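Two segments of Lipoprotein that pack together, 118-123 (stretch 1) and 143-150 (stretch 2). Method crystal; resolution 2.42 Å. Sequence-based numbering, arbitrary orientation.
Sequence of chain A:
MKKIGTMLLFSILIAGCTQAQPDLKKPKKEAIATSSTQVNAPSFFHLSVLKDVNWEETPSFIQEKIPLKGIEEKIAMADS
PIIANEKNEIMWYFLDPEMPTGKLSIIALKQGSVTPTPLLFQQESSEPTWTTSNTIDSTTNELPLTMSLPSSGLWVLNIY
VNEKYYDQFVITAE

Stretch 1 (118-123) PLLFQQ
Stretch 2 143-150: LPLTMSLP

An irregular segment can pack against a strand with few backbone hydrogen bonds, and a side-chain amide can add to them. Residues 118-123 and 143-150 of this lipoprotein illustrate the principle. The second stretch is a strand through Met 147 (phi/psi -125/160; chi1 m, chi2 t, chi3 m; a selenomethionine) that continues as loop; the first has no regular secondary structure. Their touching parts run in broadly opposed directions, 141° apart end to end, with Leu 120 beside Met 147 (CA to CA 5.1 Å) and Phe 121 beside Thr 146 (CA to CA 5.6 Å). Together they bury 452 Å².

Leu 119 gives up the most surface, 84 Å². Its backbone (-122/6) breaks from the extended form, and its CA-to-CB bond points toward the other stretch. With both chi1 and chi2 in p, the forked end lies among apolar neighbours: Leu 119 CD1 is 4.0 Å from Met 147 CG, and Leu 119 CD2 is 3.8 Å from CD1 of Leu 149 (-111/136; chi1 m, chi2 m). The carbonyl of the same residue accepts a weak hydrogen bond, long and bent, from Ser 148 N to Leu 119 O (3.5 Å, 145°), and the CA of Met 147 makes a CA-H...O contact with Leu 119 O at 3.4 Å.

Thr 146, with 67 Å² covered, is the polar centre of the contact. Its extended backbone (-94/123; chi1 m) engages through both amide and carbonyl. Phe 121 N donates to Thr 146 O at 3.0 Å and 176°, a nearly linear bond. Thr 146 N donates in turn to OE1 of Gln 122 at 3.1 Å and 167°, so a side-chain oxygen does work that a main-chain carbonyl would do in a regular sheet. Gln 122 (-88/134) reaches it by folding through chi1 m and chi2 m, with chi3 at 77°; its CA-to-CB bond points sideways, but its end comes nearer, and Gln 122 NE2 lies 3.6 Å from CD2 of Leu 145.

Phe 121, covered over 59 Å², has phi/psi -127/82, chi1 m and chi2 97°. The Phe 121 ring meets Ser 148 (-153/134; chi1 t) obliquely, with Phe 121 CD1 3.8 Å from Ser 148 CB. Leu 120 (-84/132; chi1 m, chi2 t) starts away from the second stretch, yet its end returns to place CD2 4.0 Å from CB of Leu 145 (-127/131; chi1 m, chi2 t) and 4.4 Å from CG of Met 147. The polar bonds accompany this register, while apolar contacts of Leu 119 and Leu 120 lie beside them.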

# COMPACT_ATOMS: atom_id res chain seq x y z
N PRO A 118 -0.32 4.03 3.34
CA PRO A 118 0.74 4.85 2.76
C PRO A 118 0.15 6.17 2.33
O PRO A 118 -1.02 6.22 1.99
CB PRO A 118 1.17 4.05 1.54
CG PRO A 118 -0.02 3.25 1.17
CD PRO A 118 -0.66 2.89 2.47
N LEU A 119 0.93 7.24 2.34
CA LEU A 119 0.45 8.45 1.81
C LEU A 119 1.32 8.97 0.70
O LEU A 119 1.05 10.07 0.26
CB LEU A 119 0.24 9.50 2.90
CG LEU A 119 1.27 9.67 4.01
CD1 LEU A 119 2.59 10.16 3.46
CD2 LEU A 119 0.74 10.62 5.05
N LEU A 120 2.33 8.30 0.22
CA LEU A 120 3.06 8.97 -0.85
C LEU A 120 2.44 8.78 -2.23
O LEU A 120 2.10 7.68 -2.62
CB LEU A 120 4.54 8.61 -0.82
CG LEU A 120 5.30 9.11 0.40
CD1 LEU A 120 6.65 8.43 0.50
CD2 LEU A 120 5.45 10.62 0.36
N PHE A 121 2.30 9.88 -2.96
CA PHE A 121 1.83 9.87 -4.34
C PHE A 121 2.87 10.64 -5.11
O PHE A 121 2.72 11.82 -5.37
CB PHE A 121 0.47 10.54 -4.47
CG PHE A 121 -0.68 9.68 -4.06
CD1 PHE A 121 -1.22 9.79 -2.81
CD2 PHE A 121 -1.21 8.76 -4.93
CE1 PHE A 121 -2.28 9.00 -2.42
CE2 PHE A 121 -2.27 7.96 -4.56
CZ PHE A 121 -2.80 8.08 -3.30
N GLN A 122 3.94 9.95 -5.46
CA GLN A 122 5.11 10.58 -6.04
C GLN A 122 5.03 10.70 -7.57
O GLN A 122 4.66 9.76 -8.27
CB GLN A 122 6.35 9.77 -5.65
CG GLN A 122 6.72 9.87 -4.17
CD GLN A 122 7.10 11.31 -3.75
OE1 GLN A 122 6.23 12.17 -3.57
NE2 GLN A 122 8.40 11.56 -3.58
N GLN A 123 5.38 11.88 -8.06
CA GLN A 123 5.60 12.13 -9.48
C GLN A 123 4.38 11.72 -10.32
O GLN A 123 4.51 11.00 -11.32
CB GLN A 123 6.87 11.42 -9.93
CG GLN A 123 7.40 11.86 -11.30
CD GLN A 123 8.64 11.07 -11.72
OE1 GLN A 123 9.76 11.44 -11.36
NE2 GLN A 123 8.43 9.97 -12.47
N LEU A 143 13.62 17.85 1.09
CA LEU A 143 13.04 16.99 0.06
C LEU A 143 11.53 17.21 -0.07
O LEU A 143 10.79 17.15 0.91
CB LEU A 143 13.34 15.51 0.38
CG LEU A 143 12.89 14.46 -0.66
CD1 LEU A 143 13.74 14.54 -1.91
CD2 LEU A 143 12.88 13.05 -0.10
N PRO A 144 11.06 17.46 -1.29
CA PRO A 144 9.62 17.64 -1.53
C PRO A 144 8.90 16.32 -1.66
O PRO A 144 9.35 15.45 -2.38
CB PRO A 144 9.58 18.40 -2.86
CG PRO A 144 10.92 18.25 -3.47
CD PRO A 144 11.84 17.53 -2.53
N LEU A 145 7.81 16.17 -0.92
CA LEU A 145 7.01 14.96 -0.95
C LEU A 145 5.55 15.30 -1.21
O LEU A 145 4.97 16.18 -0.56
CB LEU A 145 7.11 14.23 0.39
CG LEU A 145 8.50 13.76 0.79
CD1 LEU A 145 8.46 13.09 2.16
CD2 LEU A 145 9.05 12.82 -0.27
N THR A 146 4.94 14.60 -2.16
CA THR A 146 3.53 14.82 -2.44
C THR A 146 2.70 13.82 -1.65
O THR A 146 2.88 12.59 -1.77
CB THR A 146 3.24 14.71 -3.95
OG1 THR A 146 4.04 15.67 -4.65
CG2 THR A 146 1.78 15.00 -4.24
N MSE A 147 1.79 14.34 -0.83
CA MSE A 147 1.03 13.51 0.08
C MSE A 147 -0.46 13.68 -0.10
O MSE A 147 -0.91 14.70 -0.61
CB MSE A 147 1.38 13.86 1.53
CG MSE A 147 2.85 13.86 1.84
SE MSE A 147 3.23 14.20 3.73
CE MSE A 147 2.82 16.01 3.79
N SER A 148 -1.21 12.70 0.37
CA SER A 148 -2.66 12.79 0.41
C SER A 148 -3.20 11.91 1.53
O SER A 148 -2.76 10.77 1.69
CB SER A 148 -3.25 12.37 -0.94
OG SER A 148 -4.64 12.65 -0.99
N LEU A 149 -4.13 12.44 2.33
CA LEU A 149 -4.82 11.69 3.37
C LEU A 149 -6.28 11.49 2.98
O LEU A 149 -6.93 12.43 2.49
CB LEU A 149 -4.76 12.41 4.72
CG LEU A 149 -3.50 12.31 5.58
CD1 LEU A 149 -3.00 10.88 5.58
CD2 LEU A 149 -2.42 13.28 5.12
N PRO A 150 -6.81 10.28 3.17
CA PRO A 150 -8.15 9.92 2.69
C PRO A 150 -9.31 10.60 3.40
O PRO A 150 -10.38 10.69 2.81
CB PRO A 150 -8.22 8.41 2.92
CG PRO A 150 -7.19 8.12 3.96
CD PRO A 150 -6.10 9.13 3.77